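Local structure of metallophosphoesterase TT1561-like domain-containing protein (Aquifex aeolicus, 2YVT) at residues V90-P96 with N119-H124; I42-L48 with Y73-L78; R174-T178 with L211-V215. The protein is of unknown function but belongs to the calcineurin-like metallophosphoesterase superfamily, and so may hydrolyse phosphoester bonds with the help of metal ions. One frame throughout, in Å; residues are numbered along the deposited sequence.

Interaction 1: V90-P96 with N119-H124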
ATOM      1  N   VAL A  90      12.736  11.454  -2.703  1.00 10.81           N
ATOM      2  CA  VAL A  90      12.734  10.388  -3.711  1.00 11.39           C
ATOM      3  C   VAL A  90      11.401  10.380  -4.468  1.00 10.56           C
ATOM      4  O   VAL A  90      10.369  10.743  -3.904  1.00 10.27           O
ATOM      5  CB  VAL A  90      12.919   8.996  -3.018  1.00 12.85           C
ATOM      6  CG1 VAL A  90      13.238   7.899  -4.034  1.00 15.35           C
ATOM      7  CG2 VAL A  90      13.997   9.062  -1.940  1.00 15.91           C
ATOM      8  N   LYS A  91      11.412   9.988  -5.745  1.00 10.14           N
ATOM      9  CA  LYS A  91      10.152   9.679  -6.432  1.00 10.61           C
ATOM     10  C   LYS A  91       9.436   8.608  -5.616  1.00 10.41           C
ATOM     11  O   LYS A  91      10.010   7.564  -5.327  1.00 11.28           O
ATOM     12  CB  LYS A  91      10.397   9.179  -7.860  1.00 11.95           C
ATOM     13  CG  LYS A  91       9.114   8.782  -8.601  1.00 13.45           C
ATOM     14  CD  LYS A  91       8.259   9.999  -8.948  1.00 17.05           C
ATOM     15  CE  LYS A  91       6.848   9.599  -9.367  1.00 19.18           C
ATOM     16  NZ  LYS A  91       5.908   9.576  -8.190  1.00 16.89           N
ATOM     17  N   THR A  92       8.190   8.875  -5.242  1.00  9.05           N
ATOM     18  CA  THR A  92       7.499   8.047  -4.255  1.00 10.40           C
ATOM     19  C   THR A  92       6.095   7.707  -4.715  1.00  9.00           C
ATOM     20  O   THR A  92       5.366   8.589  -5.190  1.00 11.76           O
ATOM     21  CB  THR A  92       7.420   8.782  -2.894  1.00 10.07           C
ATOM     22  OG1 THR A  92       8.741   9.118  -2.454  1.00 11.08           O
ATOM     23  CG2 THR A  92       6.755   7.916  -1.825  1.00 11.12           C
ATOM     24  N   PHE A  93       5.725   6.433  -4.578  1.00  9.17           N
ATOM     25  CA  PHE A  93       4.350   6.002  -4.779  1.00  8.23           C
ATOM     26  C   PHE A  93       3.786   5.566  -3.440  1.00  9.53           C
ATOM     27  O   PHE A  93       4.438   4.837  -2.694  1.00  9.32           O
ATOM     28  CB  PHE A  93       4.272   4.841  -5.772  1.00  9.84           C
ATOM     29  CG  PHE A  93       4.690   5.206  -7.161  1.00  9.77           C
ATOM     30  CD1 PHE A  93       3.951   6.122  -7.902  1.00 11.03           C
ATOM     31  CD2 PHE A  93       5.829   4.646  -7.722  1.00 11.46           C
ATOM     32  CE1 PHE A  93       4.329   6.465  -9.198  1.00 11.46           C
ATOM     33  CE2 PHE A  93       6.226   4.982  -9.015  1.00 12.90           C
ATOM     34  CZ  PHE A  93       5.473   5.896  -9.755  1.00 11.94           C
ATOM     35  N   VAL A  94       2.577   6.027  -3.147  1.00  7.80           N
ATOM     36  CA  VAL A  94       1.895   5.732  -1.890  1.00  8.28           C
ATOM     37  C   VAL A  94       0.569   5.053  -2.211  1.00  8.23           C
ATOM     38  O   VAL A  94      -0.179   5.528  -3.057  1.00  8.80           O
ATOM     39  CB  VAL A  94       1.627   7.029  -1.087  1.00  8.80           C
ATOM     40  CG1 VAL A  94       0.841   6.730   0.190  1.00  9.48           C
ATOM     41  CG2 VAL A  94       2.946   7.745  -0.757  1.00  9.92           C
ATOM     42  N   VAL A  95       0.279   3.949  -1.519  1.00  7.08           N
ATOM     43  CA  VAL A  95      -0.971   3.202  -1.712  1.00  7.17           C
ATOM     44  C   VAL A  95      -1.640   3.039  -0.338  1.00  7.04           C
ATOM     45  O   VAL A  95      -1.012   2.532   0.582  1.00  8.31           O
ATOM     46  CB  VAL A  95      -0.706   1.828  -2.373  1.00  7.43           C
ATOM     47  CG1 VAL A  95      -1.994   1.022  -2.474  1.00  9.47           C
ATOM     48  CG2 VAL A  95      -0.070   2.026  -3.749  1.00  9.14           C
ATOM     49  N   PRO A  96      -2.894   3.510  -0.188  1.00  7.54           N
ATOM     50  CA  PRO A  96      -3.497   3.539   1.143  1.00  7.16           C
ATOM     51  C   PRO A  96      -3.876   2.163   1.675  1.00  7.01           C
ATOM     52  O   PRO A  96      -4.186   1.242   0.896  1.00  7.85           O
ATOM     53  CB  PRO A  96      -4.758   4.398   0.933  1.00  7.23           C
ATOM     54  CG  PRO A  96      -5.131   4.152  -0.492  1.00  8.96           C
ATOM     55  CD  PRO A  96      -3.812   4.046  -1.216  1.00  7.84           C
ATOM     56  N   ASN A 119       7.258  15.006  -5.896  1.00 10.93           N
ATOM     57  CA  ASN A 119       7.879  13.678  -5.943  1.00 10.21           C
ATOM     58  C   ASN A 119       6.917  12.569  -5.536  1.00  9.74           C
ATOM     59  O   ASN A 119       7.163  11.397  -5.828  1.00 11.40           O
ATOM     60  CB  ASN A 119       9.161  13.609  -5.092  1.00 10.64           C
ATOM     61  CG  ASN A 119       8.966  14.090  -3.652  1.00 10.19           C
ATOM     62  OD1 ASN A 119       8.268  15.076  -3.389  1.00 11.28           O
ATOM     63  ND2 ASN A 119       9.617  13.402  -2.710  1.00 11.11           N
ATOM     64  N   ILE A 120       5.819  12.941  -4.877  1.00  9.58           N
ATOM     65  CA  ILE A 120       4.845  11.956  -4.387  1.00 10.37           C
ATOM     66  C   ILE A 120       3.678  11.780  -5.353  1.00 10.62           C
ATOM     67  O   ILE A 120       3.092  12.760  -5.825  1.00 11.98           O
ATOM     68  CB  ILE A 120       4.283  12.353  -2.995  1.00 10.56           C
ATOM     69  CG1 ILE A 120       5.407  12.442  -1.959  1.00 11.33           C
ATOM     70  CG2 ILE A 120       3.185  11.372  -2.546  1.00 11.93           C
ATOM     71  CD1 ILE A 120       4.935  12.950  -0.609  1.00 12.61           C
ATOM     72  N   ARG A 121       3.335  10.523  -5.625  1.00 10.93           N
ATOM     73  CA  ARG A 121       2.116  10.188  -6.340  1.00 11.23           C
ATOM     74  C   ARG A 121       1.366   9.116  -5.569  1.00 10.72           C
ATOM     75  O   ARG A 121       1.910   8.052  -5.306  1.00 10.79           O
ATOM     76  CB  ARG A 121       2.461   9.683  -7.735  1.00 14.98           C
ATOM     77  CG  ARG A 121       1.264   9.227  -8.530  1.00 20.05           C
ATOM     78  CD  ARG A 121       1.643   8.961  -9.964  1.00 25.64           C
ATOM     79  NE  ARG A 121       1.555  10.158 -10.802  1.00 30.13           N
ATOM     80  CZ  ARG A 121       0.516  10.448 -11.581  1.00 31.20           C
ATOM     81  NH1 ARG A 121      -0.533   9.634 -11.632  1.00 31.97           N
ATOM     82  NH2 ARG A 121       0.523  11.558 -12.306  1.00 33.45           N
ATOM     83  N   VAL A 122       0.123   9.410  -5.202  1.00  9.86           N
ATOM     84  CA  VAL A 122      -0.747   8.405  -4.602  1.00 10.70           C
ATOM     85  C   VAL A 122      -1.390   7.593  -5.721  1.00 10.58           C
ATOM     86  O   VAL A 122      -1.944   8.160  -6.671  1.00 12.29           O
ATOM     87  CB  VAL A 122      -1.837   9.050  -3.701  1.00 11.35           C
ATOM     88  CG1 VAL A 122      -2.907   8.033  -3.336  1.00 12.79           C
ATOM     89  CG2 VAL A 122      -1.205   9.637  -2.447  1.00 14.21           C
ATOM     90  N   LEU A 123      -1.292   6.267  -5.613  1.00 10.05           N
ATOM     91  CA  LEU A 123      -1.906   5.363  -6.579  1.00 10.52           C
ATOM     92  C   LEU A 123      -2.979   4.555  -5.889  1.00 10.50           C
ATOM     93  O   LEU A 123      -2.695   3.727  -5.024  1.00  9.86           O
ATOM     94  CB  LEU A 123      -0.865   4.425  -7.199  1.00 11.66           C
ATOM     95  CG  LEU A 123       0.243   5.072  -8.019  1.00 12.45           C
ATOM     96  CD1 LEU A 123       1.180   3.990  -8.510  1.00 12.58           C
ATOM     97  CD2 LEU A 123      -0.323   5.867  -9.183  1.00 14.29           C
ATOM     98  N   HIS A 124      -4.220   4.830  -6.253  1.00  9.81           N
ATOM     99  CA  HIS A 124      -5.335   4.068  -5.732  1.00  9.18           C
ATOM    100  C   HIS A 124      -6.431   4.024  -6.781  1.00  9.18           C
ATOM    101  O   HIS A 124      -7.008   5.059  -7.131  1.00  9.93           O
ATOM    102  CB  HIS A 124      -5.864   4.655  -4.418  1.00  9.04           C
ATOM    103  CG  HIS A 124      -7.022   3.890  -3.856  1.00  9.02           C
ATOM    104  ND1 HIS A 124      -6.940   2.550  -3.537  1.00  8.72           N
ATOM    105  CD2 HIS A 124      -8.295   4.263  -3.588  1.00  8.66           C
ATOM    106  CE1 HIS A 124      -8.108   2.134  -3.081  1.00  8.91           C
ATOM    107  NE2 HIS A 124      -8.952   3.152  -3.111  1.00  8.43           N
TER

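Interaction 2: I42-L48 with Y73-L78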
ATOM      1  N   ILE A  42      -0.978   3.810   6.587  1.00  8.75           N
ATOM      2  CA  ILE A  42      -0.306   5.047   6.983  1.00  8.87           C
ATOM      3  C   ILE A  42      -0.735   5.423   8.400  1.00  9.13           C
ATOM      4  O   ILE A  42       0.103   5.704   9.259  1.00 10.63           O
ATOM      5  CB  ILE A  42      -0.600   6.200   6.005  1.00  9.22           C
ATOM      6  CG1 ILE A  42      -0.044   5.857   4.620  1.00 12.09           C
ATOM      7  CG2 ILE A  42       0.001   7.512   6.527  1.00 10.82           C
ATOM      8  CD1 ILE A  42      -0.723   6.554   3.477  1.00 15.57           C
ATOM      9  N   LEU A  43      -2.045   5.404   8.625  1.00  9.69           N
ATOM     10  CA  LEU A  43      -2.641   5.734   9.924  1.00  9.62           C
ATOM     11  C   LEU A  43      -2.899   4.516  10.796  1.00 11.02           C
ATOM     12  O   LEU A  43      -2.991   3.388  10.307  1.00 12.63           O
ATOM     13  CB  LEU A  43      -3.985   6.428   9.709  1.00 10.30           C
ATOM     14  CG  LEU A  43      -3.974   7.724   8.905  1.00 10.54           C
ATOM     15  CD1 LEU A  43      -5.394   8.253   8.767  1.00 12.41           C
ATOM     16  CD2 LEU A  43      -3.054   8.764   9.553  1.00 13.40           C
ATOM     17  N   LYS A  44      -3.020   4.763  12.097  1.00 11.64           N
ATOM     18  CA  LYS A  44      -3.573   3.775  13.010  1.00 12.85           C
ATOM     19  C   LYS A  44      -5.103   3.813  12.899  1.00 12.69           C
ATOM     20  O   LYS A  44      -5.718   2.829  12.488  1.00 13.38           O
ATOM     21  CB  LYS A  44      -3.119   4.044  14.438  1.00 15.63           C
ATOM     22  CG  LYS A  44      -1.619   3.961  14.653  1.00 19.83           C
ATOM     23  CD  LYS A  44      -1.347   3.660  16.123  1.00 23.04           C
ATOM     24  CE  LYS A  44      -0.404   4.651  16.737  1.00 25.45           C
ATOM     25  NZ  LYS A  44      -0.333   4.414  18.211  1.00 26.21           N
ATOM     26  N   ASN A  45      -5.699   4.956  13.258  1.00 12.95           N
ATOM     27  CA  ASN A  45      -7.119   5.240  13.015  1.00 12.62           C
ATOM     28  C   ASN A  45      -8.038   4.187  13.633  1.00 13.81           C
ATOM     29  O   ASN A  45      -9.010   3.740  13.015  1.00 13.75           O
ATOM     30  CB  ASN A  45      -7.369   5.364  11.499  1.00 12.68           C
ATOM     31  CG  ASN A  45      -8.436   6.396  11.143  1.00 12.19           C
ATOM     32  OD1 ASN A  45      -8.960   7.117  12.001  1.00 13.18           O
ATOM     33  ND2 ASN A  45      -8.740   6.487   9.848  1.00 11.96           N
ATOM     34  N   GLU A  46      -7.722   3.795  14.868  1.00 15.12           N
ATOM     35  CA  GLU A  46      -8.380   2.660  15.514  1.00 18.83           C
ATOM     36  C   GLU A  46      -9.855   2.902  15.823  1.00 15.95           C
ATOM     37  O   GLU A  46     -10.677   1.992  15.687  1.00 16.04           O
ATOM     38  CB  GLU A  46      -7.633   2.293  16.796  1.00 20.48           C
ATOM     39  CG  GLU A  46      -6.233   1.755  16.552  1.00 24.95           C
ATOM     40  CD  GLU A  46      -5.529   1.342  17.833  1.00 25.24           C
ATOM     41  OE1 GLU A  46      -6.185   0.727  18.709  1.00 29.47           O
ATOM     42  OE2 GLU A  46      -4.314   1.632  17.958  1.00 29.79           O
ATOM     43  N   ALA A  47     -10.181   4.126  16.233  1.00 13.98           N
ATOM     44  CA  ALA A  47     -11.544   4.453  16.639  1.00 13.99           C
ATOM     45  C   ALA A  47     -12.522   4.284  15.485  1.00 13.26           C
ATOM     46  O   ALA A  47     -13.615   3.742  15.659  1.00 13.39           O
ATOM     47  CB  ALA A  47     -11.611   5.857  17.199  1.00 14.83           C
ATOM     48  N   LEU A  48     -12.130   4.731  14.294  1.00 12.59           N
ATOM     49  CA  LEU A  48     -13.033   4.602  13.153  1.00 10.97           C
ATOM     50  C   LEU A  48     -13.297   3.137  12.833  1.00 11.35           C
ATOM     51  O   LEU A  48     -14.438   2.746  12.580  1.00 11.90           O
ATOM     52  CB  LEU A  48     -12.485   5.333  11.919  1.00 10.91           C
ATOM     53  CG  LEU A  48     -12.967   6.770  11.704  1.00 11.64           C
ATOM     54  CD1 LEU A  48     -12.503   7.667  12.839  1.00 11.88           C
ATOM     55  CD2 LEU A  48     -12.462   7.295  10.366  1.00 11.56           C
ATOM     56  N   TYR A  73      -7.455  14.948  13.799  1.00 13.58           N
ATOM     57  CA  TYR A  73      -6.320  14.015  13.952  1.00 14.30           C
ATOM     58  C   TYR A  73      -5.919  13.386  12.614  1.00 13.52           C
ATOM     59  O   TYR A  73      -4.732  13.340  12.270  1.00 13.50           O
ATOM     60  CB  TYR A  73      -6.631  12.923  14.998  1.00 16.02           C
ATOM     61  CG  TYR A  73      -6.103  11.531  14.654  1.00 16.39           C
ATOM     62  CD1 TYR A  73      -4.746  11.221  14.779  1.00 15.87           C
ATOM     63  CD2 TYR A  73      -6.970  10.525  14.208  1.00 16.64           C
ATOM     64  CE1 TYR A  73      -4.259   9.950  14.459  1.00 17.10           C
ATOM     65  CE2 TYR A  73      -6.495   9.239  13.880  1.00 16.61           C
ATOM     66  CZ  TYR A  73      -5.141   8.967  14.011  1.00 17.00           C
ATOM     67  OH  TYR A  73      -4.663   7.709  13.705  1.00 17.87           O
ATOM     68  N   ILE A  74      -6.907  12.916  11.857  1.00 12.38           N
ATOM     69  CA  ILE A  74      -6.634  12.238  10.578  1.00 12.23           C
ATOM     70  C   ILE A  74      -5.939  13.195   9.611  1.00 11.68           C
ATOM     71  O   ILE A  74      -4.913  12.862   9.010  1.00 11.85           O
ATOM     72  CB  ILE A  74      -7.938  11.672   9.947  1.00 11.65           C
ATOM     73  CG1 ILE A  74      -8.495  10.526  10.791  1.00 12.15           C
ATOM     74  CG2 ILE A  74      -7.711  11.229   8.489  1.00 12.39           C
ATOM     75  CD1 ILE A  74      -9.931  10.175  10.453  1.00 12.11           C
ATOM     76  N   ILE A  75      -6.484  14.400   9.486  1.00 12.02           N
ATOM     77  CA  ILE A  75      -5.917  15.406   8.586  1.00 12.69           C
ATOM     78  C   ILE A  75      -4.502  15.833   8.988  1.00 12.96           C
ATOM     79  O   ILE A  75      -3.596  15.891   8.148  1.00 12.70           O
ATOM     80  CB  ILE A  75      -6.845  16.642   8.486  1.00 13.06           C
ATOM     81  CG1 ILE A  75      -8.159  16.241   7.805  1.00 14.29           C
ATOM     82  CG2 ILE A  75      -6.145  17.760   7.723  1.00 14.33           C
ATOM     83  CD1 ILE A  75      -9.310  17.206   8.055  1.00 15.00           C
ATOM     84  N   GLU A  76      -4.313  16.137  10.265  1.00 13.38           N
ATOM     85  CA  GLU A  76      -3.013  16.577  10.768  1.00 16.55           C
ATOM     86  C   GLU A  76      -1.958  15.489  10.549  1.00 13.40           C
ATOM     87  O   GLU A  76      -0.822  15.766  10.143  1.00 13.92           O
ATOM     88  CB  GLU A  76      -3.137  16.913  12.258  1.00 17.78           C
ATOM     89  CG  GLU A  76      -1.919  17.573  12.890  1.00 22.71           C
ATOM     90  CD  GLU A  76      -2.190  18.079  14.310  1.00 22.57           C
ATOM     91  OE1 GLU A  76      -3.160  17.618  14.946  1.00 26.40           O
ATOM     92  OE2 GLU A  76      -1.430  18.949  14.787  1.00 28.13           O
ATOM     93  N   THR A  77      -2.345  14.244  10.815  1.00 12.21           N
ATOM     94  CA  THR A  77      -1.406  13.132  10.728  1.00 11.01           C
ATOM     95  C   THR A  77      -1.068  12.823   9.268  1.00 10.03           C
ATOM     96  O   THR A  77       0.092  12.595   8.933  1.00 11.34           O
ATOM     97  CB  THR A  77      -1.950  11.893  11.454  1.00 11.91           C
ATOM     98  OG1 THR A  77      -2.305  12.260  12.790  1.00 13.20           O
ATOM     99  CG2 THR A  77      -0.904  10.774  11.503  1.00 13.11           C
ATOM    100  N   LEU A  78      -2.067  12.858   8.394  1.00 10.62           N
ATOM    101  CA  LEU A  78      -1.800  12.662   6.963  1.00 10.62           C
ATOM    102  C   LEU A  78      -0.931  13.772   6.382  1.00 10.53           C
ATOM    103  O   LEU A  78      -0.007  13.509   5.600  1.00 11.23           O
ATOM    104  CB  LEU A  78      -3.102  12.547   6.173  1.00 10.61           C
ATOM    105  CG  LEU A  78      -3.881  11.244   6.348  1.00 11.75           C
ATOM    106  CD1 LEU A  78      -5.232  11.353   5.642  1.00 11.43           C
ATOM    107  CD2 LEU A  78      -3.089  10.041   5.849  1.00 12.86           C
TER

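Interaction 3: R174-T178 with L211-V215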
ATOM      1  N   ARG A 174       3.513  -2.051 -21.328  1.00 29.30           N
ATOM      2  CA  ARG A 174       4.777  -1.871 -20.619  1.00 26.25           C
ATOM      3  C   ARG A 174       4.926  -2.944 -19.545  1.00 22.81           C
ATOM      4  O   ARG A 174       4.014  -3.740 -19.328  1.00 22.21           O
ATOM      5  CB  ARG A 174       4.830  -0.475 -19.988  1.00 28.32           C
ATOM      6  CG  ARG A 174       5.183   0.629 -20.968  1.00 30.81           C
ATOM      7  CD  ARG A 174       4.344   1.860 -20.738  1.00 33.05           C
ATOM      8  NE  ARG A 174       4.849   2.685 -19.649  1.00 34.58           N
ATOM      9  CZ  ARG A 174       5.375   3.897 -19.802  1.00 34.51           C
ATOM     10  NH1 ARG A 174       5.799   4.563 -18.743  1.00 33.99           N
ATOM     11  NH2 ARG A 174       5.473   4.452 -21.005  1.00 35.71           N
ATOM     12  N   ARG A 175       6.078  -2.965 -18.881  1.00 19.44           N
ATOM     13  CA  ARG A 175       6.297  -3.870 -17.763  1.00 17.64           C
ATOM     14  C   ARG A 175       5.425  -3.403 -16.596  1.00 17.13           C
ATOM     15  O   ARG A 175       5.443  -2.231 -16.230  1.00 17.49           O
ATOM     16  CB  ARG A 175       7.774  -3.904 -17.373  1.00 16.43           C
ATOM     17  CG  ARG A 175       8.680  -4.400 -18.493  1.00 15.25           C
ATOM     18  CD  ARG A 175      10.128  -4.113 -18.201  1.00 16.51           C
ATOM     19  NE  ARG A 175      10.589  -4.847 -17.026  1.00 16.97           N
ATOM     20  CZ  ARG A 175      11.800  -4.730 -16.491  1.00 17.55           C
ATOM     21  NH1 ARG A 175      12.691  -3.906 -17.029  1.00 19.55           N
ATOM     22  NH2 ARG A 175      12.114  -5.438 -15.414  1.00 16.85           N
ATOM     23  N   LEU A 176       4.656  -4.324 -16.033  1.00 16.22           N
ATOM     24  CA  LEU A 176       3.633  -3.964 -15.068  1.00 16.13           C
ATOM     25  C   LEU A 176       4.090  -4.226 -13.640  1.00 15.39           C
ATOM     26  O   LEU A 176       4.507  -5.340 -13.308  1.00 15.06           O
ATOM     27  CB  LEU A 176       2.351  -4.745 -15.369  1.00 18.12           C
ATOM     28  CG  LEU A 176       1.090  -4.427 -14.581  1.00 19.92           C
ATOM     29  CD1 LEU A 176       0.754  -2.964 -14.777  1.00 20.79           C
ATOM     30  CD2 LEU A 176      -0.050  -5.325 -15.045  1.00 18.74           C
ATOM     31  N   VAL A 177       4.000  -3.194 -12.803  1.00 13.91           N
ATOM     32  CA  VAL A 177       4.241  -3.323 -11.368  1.00 13.90           C
ATOM     33  C   VAL A 177       2.940  -2.969 -10.663  1.00 13.29           C
ATOM     34  O   VAL A 177       2.401  -1.879 -10.868  1.00 13.96           O
ATOM     35  CB  VAL A 177       5.376  -2.397 -10.879  1.00 13.29           C
ATOM     36  CG1 VAL A 177       5.526  -2.460  -9.350  1.00 14.67           C
ATOM     37  CG2 VAL A 177       6.703  -2.757 -11.564  1.00 15.36           C
ATOM     38  N   THR A 178       2.427  -3.895  -9.855  1.00 11.64           N
ATOM     39  CA  THR A 178       1.181  -3.649  -9.113  1.00 11.19           C
ATOM     40  C   THR A 178       1.496  -3.519  -7.633  1.00 11.11           C
ATOM     41  O   THR A 178       2.370  -4.211  -7.111  1.00 13.95           O
ATOM     42  CB  THR A 178       0.135  -4.763  -9.326  1.00 11.72           C
ATOM     43  OG1 THR A 178       0.699  -6.023  -8.952  1.00 11.82           O
ATOM     44  CG2 THR A 178      -0.308  -4.827 -10.800  1.00 13.01           C
ATOM     45  N   LEU A 211      -4.215  -9.988 -14.499  1.00 18.05           N
ATOM     46  CA  LEU A 211      -3.342  -8.922 -14.995  1.00 17.43           C
ATOM     47  C   LEU A 211      -1.944  -9.394 -15.384  1.00 16.97           C
ATOM     48  O   LEU A 211      -1.261  -8.733 -16.176  1.00 18.00           O
ATOM     49  CB  LEU A 211      -3.221  -7.805 -13.949  1.00 17.62           C
ATOM     50  CG  LEU A 211      -4.494  -7.037 -13.585  1.00 18.84           C
ATOM     51  CD1 LEU A 211      -4.127  -5.828 -12.733  1.00 19.07           C
ATOM     52  CD2 LEU A 211      -5.276  -6.614 -14.819  1.00 20.78           C
ATOM     53  N   ASN A 212      -1.515 -10.510 -14.795  1.00 16.97           N
ATOM     54  CA  ASN A 212      -0.181 -11.078 -15.016  1.00 17.46           C
ATOM     55  C   ASN A 212       0.954 -10.050 -14.888  1.00 16.12           C
ATOM     56  O   ASN A 212       1.764  -9.883 -15.809  1.00 16.60           O
ATOM     57  CB  ASN A 212      -0.118 -11.803 -16.367  1.00 19.37           C
ATOM     58  CG  ASN A 212       1.115 -12.668 -16.502  1.00 21.24           C
ATOM     59  OD1 ASN A 212       1.485 -13.393 -15.572  1.00 23.10           O
ATOM     60  ND2 ASN A 212       1.759 -12.606 -17.664  1.00 22.87           N
ATOM     61  N   PRO A 213       1.016  -9.348 -13.741  1.00 14.44           N
ATOM     62  CA  PRO A 213       2.050  -8.332 -13.598  1.00 14.14           C
ATOM     63  C   PRO A 213       3.422  -8.965 -13.401  1.00 13.30           C
ATOM     64  O   PRO A 213       3.523 -10.117 -12.974  1.00 13.93           O
ATOM     65  CB  PRO A 213       1.638  -7.581 -12.326  1.00 14.53           C
ATOM     66  CG  PRO A 213       0.826  -8.554 -11.547  1.00 13.98           C
ATOM     67  CD  PRO A 213       0.171  -9.470 -12.535  1.00 13.82           C
ATOM     68  N   GLU A 214       4.473  -8.219 -13.715  1.00 12.60           N
ATOM     69  CA  GLU A 214       5.833  -8.721 -13.488  1.00 13.47           C
ATOM     70  C   GLU A 214       6.134  -8.830 -11.996  1.00 13.57           C
ATOM     71  O   GLU A 214       6.717  -9.812 -11.537  1.00 15.73           O
ATOM     72  CB  GLU A 214       6.848  -7.794 -14.134  1.00 14.57           C
ATOM     73  CG  GLU A 214       8.248  -8.375 -14.193  1.00 16.28           C
ATOM     74  CD  GLU A 214       9.222  -7.452 -14.881  1.00 17.60           C
ATOM     75  OE1 GLU A 214       8.832  -6.813 -15.876  1.00 16.95           O
ATOM     76  OE2 GLU A 214      10.374  -7.356 -14.425  1.00 19.14           O
ATOM     77  N   VAL A 215       5.732  -7.803 -11.255  1.00 13.27           N
ATOM     78  CA  VAL A 215       6.018  -7.701  -9.826  1.00 13.40           C
ATOM     79  C   VAL A 215       4.771  -7.180  -9.121  1.00 12.59           C
ATOM     80  O   VAL A 215       4.039  -6.334  -9.656  1.00 13.58           O
ATOM     81  CB  VAL A 215       7.204  -6.736  -9.550  1.00 14.05           C
ATOM     82  CG1 VAL A 215       7.467  -6.572  -8.048  1.00 15.86           C
ATOM     83  CG2 VAL A 215       8.471  -7.205 -10.268  1.00 16.40           C
TER

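Interaction 1: V90-P96 with N119-H124
Strands 91-95 and 120-122 run side by side in the same direction, their axes 4.7 Å apart at closest approach and inclined by 23°. T92, F93 and V94 pair with I120, R121 and V122, and the hydrogen bonds alternate as in any parallel pair: T92 N to N119 O (2.8 Å), R121 N to T92 O (2.8 Å), V94 N to R121 O (3.0 Å) and L123 N to V94 O (2.9 Å). At the start of the ladder N119 folds its side chain back, so that ND2 donates to V90 O (3.0 Å), an acceptor also used by T92 OG1 (2.7 Å), while K91 NZ reaches N119 O (3.2 Å). Together with helix 103-112 the strands form a beta-alpha-beta unit, with 120-122 at one edge of the six-stranded mixed sheet and 91-95 also bonded to strand 35-39. T92, V94, I120 and V122 share one face; V94 CG2 meets I120 CG2 at 4.1 Å, and helices 65-86 and 103-112 pack over this side. On the other face the F93 ring has R121 CD at its edge, and F93 CD1 touches L123 CD1 at 3.5 Å, with A128 of strand 126-130 against all three side chains. Past the strand ends P96 CG makes a CH-pi contact over the H124 ring, 4.1 Å from its centroid, while the imidazole nitrogens bond to G140 N and Y156 OH.

Interaction 2: I42-L48 with Y73-L78
L43 is the centre of this contact, its side chain directed at one side of helix 65-86. L43 CD1 lies 3.8 Å from I74 CG2, while L43 CD2 approaches T77 CG2 at 3.5 Å and L78 CD2 at 3.9 Å, so the leucine spans residues one helical turn apart. I74 also reaches the start of the neighbouring helix 46-57, where its CD1 meets L48 CD2 at 3.8 Å; P102 packs on both residues. Y73 supplies the polar link. Its side chain reaches over to the backbone of K44 and N45, N45 OD1 lies at the ring edge, and the hydroxyl OH accepts a hydrogen bond from N45 N (3.0 Å). The same hydroxyl is hydrogen-bonded to E16, which also accepts a bond from K44 N. The loop between strand 35-39 and helix 46-57 thus packs on helix 65-86 while D100, after strand 91-95, accepts I42 N and L43 N, and N99 O accepts N45 ND2; in calcineurin-like phosphoesterases loops at these strand ends typically carry the metal-site motifs.

Interaction 3: R174-T178 with L211-V215
L176 supplies much of the apolar centre, with its CD2 3.9 Å from P213 CB and 4.2 Å from L211 CB; V168 packs on both leucines. P213 also packs against T178, its CG 3.6 Å from T178 OG1. On the other side of the strand from L176, V177 CG2 comes within 4.5 Å of V215 CB. The chain leaves helix 202-211 at N212, whose positive phi starts the turn through P213 and E214 into strand 215-218. The two segments therefore do not run alongside each other throughout: their end-to-end directions differ by 92°, and V177 with V215 forms the one parallel bridge between them. It marks the beginning of the pairing of strands 175-180 and 215-218 in the second mixed sheet of this calcineurin-like fold. Around it L176 O accepts E214 N at 2.9 Å and, weakly, V215 N at 3.4 Å, while T178 N donates to V215 O at 2.9 Å. At the polar edge the guanidinium of R175 meets the E214 carboxylate side-on in a bidentate salt bridge, NE to OE1 at 2.9 Å and NH2 to OE2 at 2.8 Å. R175 NH1 has a second carboxylate partner in E133, and NH2 is bonded to L249 O.

How the interactions relate
The three interactions follow one another along the chain without overlap, 42-48 with 73-78 first, then 90-96 with 119-124, then 174-178 with 211-215. Interactions 1 and 2 have centres 18 Å apart yet touch, V94 CG1 lying 3.6 Å from I42 CD1. Interaction 2 packs the loop after strand 35-39 on helix 65-86, which leads into strand 91-95 and whose other side chains cover the sheet of interaction 1. Interaction 3 starts a strand pairing in the other sheet, its nearest atoms about 6 Å from interaction 1; its centre is 31 Å from that of interaction 2, on the opposite side of the chain's centre. Two sheets with flanking helices are consistent with the calcineurin-like fold.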